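Local coordinates for orotidine 5'-phosphate decarboxylase (Sulfolobus solfataricus, PDB 4DBE), which probably catalyses the decarboxylation of orotidine 5'-monophosphate to uridine 5'-monophosphate, the last step of de novo UMP biosynthesis, at residues V130-S135 with R154-M159; Y173-C178 with E208-K213. All coordinates share one frame; numbering follows the deposited sequence.

Interaction 1: V130-S135 with R154-M159; sequences VIREIS and RDFEKM
Phe156 lays one face of its ring beneath CG2 of Ile131, a CH-pi contact in which the methyl stands 4.2 Å from the ring centroid and 28° off the normal. The two residues join neighbouring outer helices of a TIM barrel: Ile131 lies in helix 124-134, while Phe156 is the first residue to leave helical geometry after helix 146-155. CG2 of Ile131 reaches across because it stands anti to the backbone N, while CG1 takes the place beside that N (chi1 -69°). The same methyl meets CE of Met159 at 3.4 Å, tighter than a usual carbon contact. A beta-branched side chain suits this place, since its short branch serves the ring and the Met159 methyl together; the flexible Met159 bends at chi2 and chi3 to reach it. Leu110 and Ala112 of strand 107-113 and Ile139 of strand 138-141 also touch Ile131, tying the patch to the barrel wall. Toward the surface, one face of the Arg132 guanidinium lies against CZ of Phe156, which stands 3.6 Å from that plane and off toward its rim, the two planes 20° apart. Long and flat, the arginine can shield the aromatic and keep its charge near solvent. The carboxylate of Asp155 turns to Lys128 in a salt bridge, whereas the backbone O of Asp155 lies at the guanidinium edge, in its plane, 3.6 Å from NH2 of Arg132.

Interaction 2: Y173-C178 with E208-K213; sequences YGDAVC and EDKVMK
Bends at chi2 (-134°) and chi4 (50°) carry the Lys210 chain along the backbone of the facing loop and turn its ammonium onto the carbonyl of Tyr173. The resulting hydrogen bond, 2.7 Å from NZ of Lys210 to O of Tyr173, meets the carbonyl at a C=O...N angle of 138°, with the donor tilted out of the carbonyl plane. A second bond, to OG of Ser172, helps fix the rotation of the lysine end. Lysine suits this place because its flexible methylene chain can run along the nearby loop, past Gly174, and still bring a charged donor to the carbonyl. Gly174 is the N-cap of helix 175-179; its positive phi suits glycine, and the absence of a side chain lets CB of Lys210 come close. The Asp175 carboxylate probably adds some attraction, although its exact placement is doubtful. Farther along, CG1 of Val177 meets CG2 of Val211 at 4.0 Å, a small apolar contact. SG of Cys178 lies 3.5 Å from O of Lys210 and forms a disulfide with Cys214, a covalent tie from helix 175-179 to the residue that follows helix 196-213. Tyr173 and Gly174 belong to the predicted substrate-binding loop after strand 160-163. Helix 175-179 thus packs against the C-terminal helix and touches helix 146-155 through Asp175 and Ala176, while Glu184 of strand 183-186 binds its first turn.

From the N terminus the chain builds the first five barrel strands before interaction 1 begins at 130-135. It then passes through strand 138-141 and helix 146-155, and returns at 154-159 to close a short loop that joins two successive outer helices. Strand 160-163 and the predicted substrate-binding loop follow. Interaction 2 opens at 173-178, and the chain runs through strand 183-186 and two helices before 208-213 closes its loop near the C terminus. The two loops lie in series, neither nesting nor crossing. Their centres are 23 Å apart and they do not touch, but helix 146-155, whose last turn enters interaction 1, is the shared neighbour of the two regions.

Interaction 1: V130-S135 with R154-M159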
loop_
_atom_site.group_PDB
_atom_site.type_symbol
_atom_site.label_atom_id
_atom_site.label_comp_id
_atom_site.label_asym_id
_atom_site.label_seq_id
_atom_site.Cartn_x
_atom_site.Cartn_y
_atom_site.Cartn_z
ATOM N N VAL A 130 -8.082 11.885 11.890
ATOM C CA VAL A 130 -7.082 11.931 10.823
ATOM C C VAL A 130 -7.698 12.594 9.599
ATOM O O VAL A 130 -7.133 13.520 9.013
ATOM C CB VAL A 130 -6.602 10.512 10.397
ATOM C CG1 VAL A 130 -5.755 10.599 9.118
ATOM C CG2 VAL A 130 -5.819 9.838 11.513
ATOM N N ILE A 131 -8.865 12.102 9.211
ATOM C CA ILE A 131 -9.545 12.593 8.024
ATOM C C ILE A 131 -9.871 14.066 8.137
ATOM O O ILE A 131 -9.608 14.855 7.222
ATOM C CB ILE A 131 -10.834 11.775 7.734
ATOM C CG1 ILE A 131 -10.475 10.357 7.288
ATOM C CG2 ILE A 131 -11.677 12.461 6.678
ATOM C CD1 ILE A 131 -11.662 9.389 7.273
ATOM N N ARG A 132 -10.448 14.441 9.276
ATOM C CA ARG A 132 -10.824 15.819 9.520
ATOM C C ARG A 132 -9.591 16.715 9.468
ATOM O O ARG A 132 -9.621 17.808 8.903
ATOM C CB ARG A 132 -11.530 15.916 10.881
ATOM C CG ARG A 132 -12.764 16.761 10.874
ATOM C CD ARG A 132 -13.546 16.562 12.167
ATOM N NE ARG A 132 -14.799 15.862 11.924
ATOM C CZ ARG A 132 -15.234 14.832 12.644
ATOM N NH1 ARG A 132 -14.507 14.365 13.658
ATOM N NH2 ARG A 132 -16.400 14.271 12.349
ATOM N N GLU A 133 -8.499 16.232 10.046
ATOM C CA GLU A 133 -7.231 16.962 10.050
ATOM C C GLU A 133 -6.620 17.123 8.652
ATOM O O GLU A 133 -6.214 18.216 8.257
ATOM C CB GLU A 133 -6.260 16.244 10.990
ATOM C CG GLU A 133 -4.947 16.937 11.254
ATOM C CD GLU A 133 -4.204 16.279 12.404
ATOM O OE1 GLU A 133 -2.980 16.510 12.542
ATOM O OE2 GLU A 133 -4.856 15.525 13.169
ATOM N N ILE A 134 -6.558 16.030 7.900
ATOM C CA ILE A 134 -5.967 16.065 6.567
ATOM C C ILE A 134 -6.850 16.820 5.581
ATOM O O ILE A 134 -6.358 17.524 4.709
ATOM C CB ILE A 134 -5.721 14.642 6.040
ATOM C CG1 ILE A 134 -4.607 13.968 6.847
ATOM C CG2 ILE A 134 -5.377 14.675 4.571
ATOM C CD1 ILE A 134 -3.268 14.685 6.752
ATOM N N SER A 135 -8.159 16.657 5.721
ATOM C CA SER A 135 -9.119 17.349 4.868
ATOM C C SER A 135 -9.018 16.945 3.391
ATOM O O SER A 135 -8.917 17.796 2.503
ATOM C CB SER A 135 -8.991 18.866 5.040
ATOM O OG SER A 135 -10.265 19.476 4.983
ATOM N N ARG A 154 -23.044 11.656 7.346
ATOM C CA ARG A 154 -23.518 12.564 8.382
ATOM C C ARG A 154 -22.338 13.366 8.938
ATOM O O ARG A 154 -22.406 14.590 9.042
ATOM C CB ARG A 154 -24.219 11.771 9.488
ATOM C CG ARG A 154 -24.995 12.607 10.489
ATOM C CD ARG A 154 -25.927 11.731 11.336
ATOM N NE ARG A 154 -25.209 10.669 12.040
ATOM C CZ ARG A 154 -25.366 9.368 11.801
ATOM N NH1 ARG A 154 -26.226 8.955 10.876
ATOM N NH2 ARG A 154 -24.665 8.475 12.492
ATOM N N ASP A 155 -21.250 12.670 9.263
ATOM C CA ASP A 155 -20.081 13.289 9.875
ATOM C C ASP A 155 -19.227 14.095 8.900
ATOM O O ASP A 155 -18.337 14.839 9.322
ATOM C CB ASP A 155 -19.201 12.224 10.538
ATOM C CG ASP A 155 -19.900 11.504 11.674
ATOM O OD1 ASP A 155 -20.922 12.018 12.191
ATOM O OD2 ASP A 155 -19.415 10.416 12.057
ATOM N N PHE A 156 -19.486 13.945 7.602
ATOM C CA PHE A 156 -18.696 14.630 6.578
ATOM C C PHE A 156 -19.554 14.998 5.365
ATOM O O PHE A 156 -19.454 14.379 4.305
ATOM C CB PHE A 156 -17.525 13.752 6.127
ATOM C CG PHE A 156 -16.496 13.491 7.198
ATOM C CD1 PHE A 156 -15.563 14.464 7.541
ATOM C CD2 PHE A 156 -16.432 12.262 7.833
ATOM C CE1 PHE A 156 -14.599 14.224 8.520
ATOM C CE2 PHE A 156 -15.474 12.013 8.813
ATOM C CZ PHE A 156 -14.553 13.000 9.157
ATOM N N GLU A 157 -20.376 16.027 5.516
ATOM C CA GLU A 157 -21.404 16.344 4.529
ATOM C C GLU A 157 -20.885 16.708 3.130
ATOM O O GLU A 157 -21.541 16.419 2.127
ATOM C CB GLU A 157 -22.323 17.455 5.061
ATOM C CG GLU A 157 -23.410 17.889 4.083
ATOM C CD GLU A 157 -24.177 19.122 4.554
ATOM O OE1 GLU A 157 -25.359 19.268 4.172
ATOM O OE2 GLU A 157 -23.597 19.947 5.299
ATOM N N LYS A 158 -19.718 17.337 3.051
ATOM C CA LYS A 158 -19.239 17.828 1.760
ATOM C C LYS A 158 -18.167 16.927 1.147
ATOM O O LYS A 158 -17.613 17.225 0.089
ATOM C CB LYS A 158 -18.742 19.270 1.884
ATOM C CG LYS A 158 -19.870 20.267 2.120
ATOM C CD LYS A 158 -19.363 21.682 2.312
ATOM C CE LYS A 158 -20.528 22.654 2.468
ATOM N NZ LYS A 158 -21.448 22.260 3.578
ATOM N N MET A 159 -17.896 15.822 1.826
ATOM C CA MET A 159 -16.909 14.849 1.386
ATOM C C MET A 159 -17.420 14.016 0.208
ATOM O O MET A 159 -18.582 13.612 0.187
ATOM C CB MET A 159 -16.606 13.915 2.549
ATOM C CG MET A 159 -15.380 13.095 2.365
ATOM S SD MET A 159 -13.995 14.171 2.684
ATOM C CE MET A 159 -13.728 13.874 4.414
#

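Interaction 2: Y173-C178 with E208-K213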
loop_
_atom_site.group_PDB
_atom_site.type_symbol
_atom_site.label_atom_id
_atom_site.label_comp_id
_atom_site.label_asym_id
_atom_site.label_seq_id
_atom_site.Cartn_x
_atom_site.Cartn_y
_atom_site.Cartn_z
ATOM N N TYR A 173 -25.840 -3.356 -6.423
ATOM C CA TYR A 173 -25.577 -2.063 -7.078
ATOM C C TYR A 173 -26.565 -0.963 -6.711
ATOM O O TYR A 173 -27.777 -1.131 -6.854
ATOM C CB TYR A 173 -25.582 -2.213 -8.593
ATOM C CG TYR A 173 -24.687 -3.319 -9.078
ATOM C CD1 TYR A 173 -23.304 -3.212 -8.988
ATOM C CD2 TYR A 173 -25.227 -4.473 -9.628
ATOM C CE1 TYR A 173 -22.482 -4.239 -9.431
ATOM C CE2 TYR A 173 -24.421 -5.498 -10.071
ATOM C CZ TYR A 173 -23.050 -5.378 -9.973
ATOM O OH TYR A 173 -22.256 -6.414 -10.418
ATOM N N GLY A 174 -26.044 0.181 -6.285
ATOM C CA GLY A 174 -26.904 1.283 -5.898
ATOM C C GLY A 174 -27.135 1.422 -4.404
ATOM O O GLY A 174 -27.478 2.509 -3.938
ATOM N N ASP A 175 -26.959 0.342 -3.646
ATOM C CA ASP A 175 -27.192 0.401 -2.201
ATOM C C ASP A 175 -26.263 1.406 -1.535
ATOM O O ASP A 175 -26.656 2.095 -0.602
ATOM C CB ASP A 175 -27.030 -0.976 -1.545
ATOM C CG ASP A 175 -28.264 -1.854 -1.708
ATOM O OD1 ASP A 175 -29.170 -1.456 -2.457
ATOM O OD2 ASP A 175 -28.322 -2.941 -1.098
ATOM N N ALA A 176 -25.025 1.494 -2.015
ATOM C CA ALA A 176 -24.071 2.413 -1.408
ATOM C C ALA A 176 -24.460 3.861 -1.702
ATOM O O ALA A 176 -24.475 4.698 -0.804
ATOM C CB ALA A 176 -22.630 2.104 -1.874
ATOM N N VAL A 177 -24.822 4.148 -2.946
ATOM C CA VAL A 177 -25.280 5.480 -3.289
ATOM C C VAL A 177 -26.525 5.818 -2.454
ATOM O O VAL A 177 -26.643 6.921 -1.907
ATOM C CB VAL A 177 -25.587 5.612 -4.777
ATOM C CG1 VAL A 177 -26.171 6.997 -5.066
ATOM C CG2 VAL A 177 -24.312 5.403 -5.594
ATOM N N CYS A 178 -27.436 4.854 -2.336
ATOM C CA CYS A 178 -28.636 5.047 -1.517
ATOM C C CYS A 178 -28.294 5.344 -0.065
ATOM O O CYS A 178 -28.973 6.141 0.600
ATOM C CB CYS A 178 -29.539 3.810 -1.604
ATOM S SG CYS A 178 -30.450 3.716 -3.141
ATOM N N GLU A 208 -29.548 3.459 -11.409
ATOM C CA GLU A 208 -30.602 4.435 -11.672
ATOM C C GLU A 208 -31.915 4.017 -10.994
ATOM O O GLU A 208 -32.547 4.807 -10.284
ATOM C CB GLU A 208 -30.809 4.596 -13.181
ATOM C CG GLU A 208 -31.816 5.679 -13.574
ATOM C CD GLU A 208 -31.915 5.871 -15.082
ATOM O OE1 GLU A 208 -31.272 5.099 -15.824
ATOM O OE2 GLU A 208 -32.633 6.794 -15.525
ATOM N N ASP A 209 -32.316 2.770 -11.207
ATOM C CA ASP A 209 -33.541 2.262 -10.598
ATOM C C ASP A 209 -33.489 2.316 -9.074
ATOM O O ASP A 209 -34.417 2.818 -8.433
ATOM C CB ASP A 209 -33.837 0.833 -11.068
ATOM C CG ASP A 209 -34.167 0.765 -12.552
ATOM O OD1 ASP A 209 -34.441 1.829 -13.151
ATOM O OD2 ASP A 209 -34.163 -0.354 -13.115
ATOM N N LYS A 210 -32.407 1.801 -8.496
ATOM C CA LYS A 210 -32.278 1.747 -7.041
ATOM C C LYS A 210 -32.423 3.120 -6.405
ATOM O O LYS A 210 -33.123 3.281 -5.406
ATOM C CB LYS A 210 -30.936 1.138 -6.628
ATOM C CG LYS A 210 -30.977 -0.356 -6.401
ATOM C CD LYS A 210 -30.271 -0.729 -5.103
ATOM C CE LYS A 210 -30.178 -2.247 -4.948
ATOM N NZ LYS A 210 -29.645 -2.919 -6.170
ATOM N N VAL A 211 -31.758 4.107 -6.992
ATOM C CA VAL A 211 -31.727 5.454 -6.433
ATOM C C VAL A 211 -33.116 6.082 -6.402
ATOM O O VAL A 211 -33.447 6.859 -5.500
ATOM C CB VAL A 211 -30.770 6.365 -7.228
ATOM C CG1 VAL A 211 -30.850 7.795 -6.720
ATOM C CG2 VAL A 211 -29.351 5.838 -7.125
ATOM N N MET A 212 -33.932 5.749 -7.393
ATOM C CA MET A 212 -35.274 6.293 -7.440
ATOM C C MET A 212 -36.141 5.727 -6.309
ATOM O O MET A 212 -36.799 6.484 -5.597
ATOM C CB MET A 212 -35.901 6.089 -8.818
ATOM C CG MET A 212 -35.169 6.853 -9.915
ATOM S SD MET A 212 -36.014 6.838 -11.510
ATOM C CE MET A 212 -35.760 5.145 -12.048
ATOM N N LYS A 213 -36.124 4.407 -6.132
ATOM C CA LYS A 213 -36.860 3.775 -5.034
ATOM C C LYS A 213 -36.325 4.250 -3.681
ATOM O O LYS A 213 -37.034 4.242 -2.669
ATOM C CB LYS A 213 -36.759 2.255 -5.132
ATOM C CG LYS A 213 -37.346 1.677 -6.405
ATOM C CD LYS A 213 -37.153 0.172 -6.467
ATOM C CE LYS A 213 -35.677 -0.204 -6.457
ATOM N NZ LYS A 213 -35.476 -1.670 -6.687
#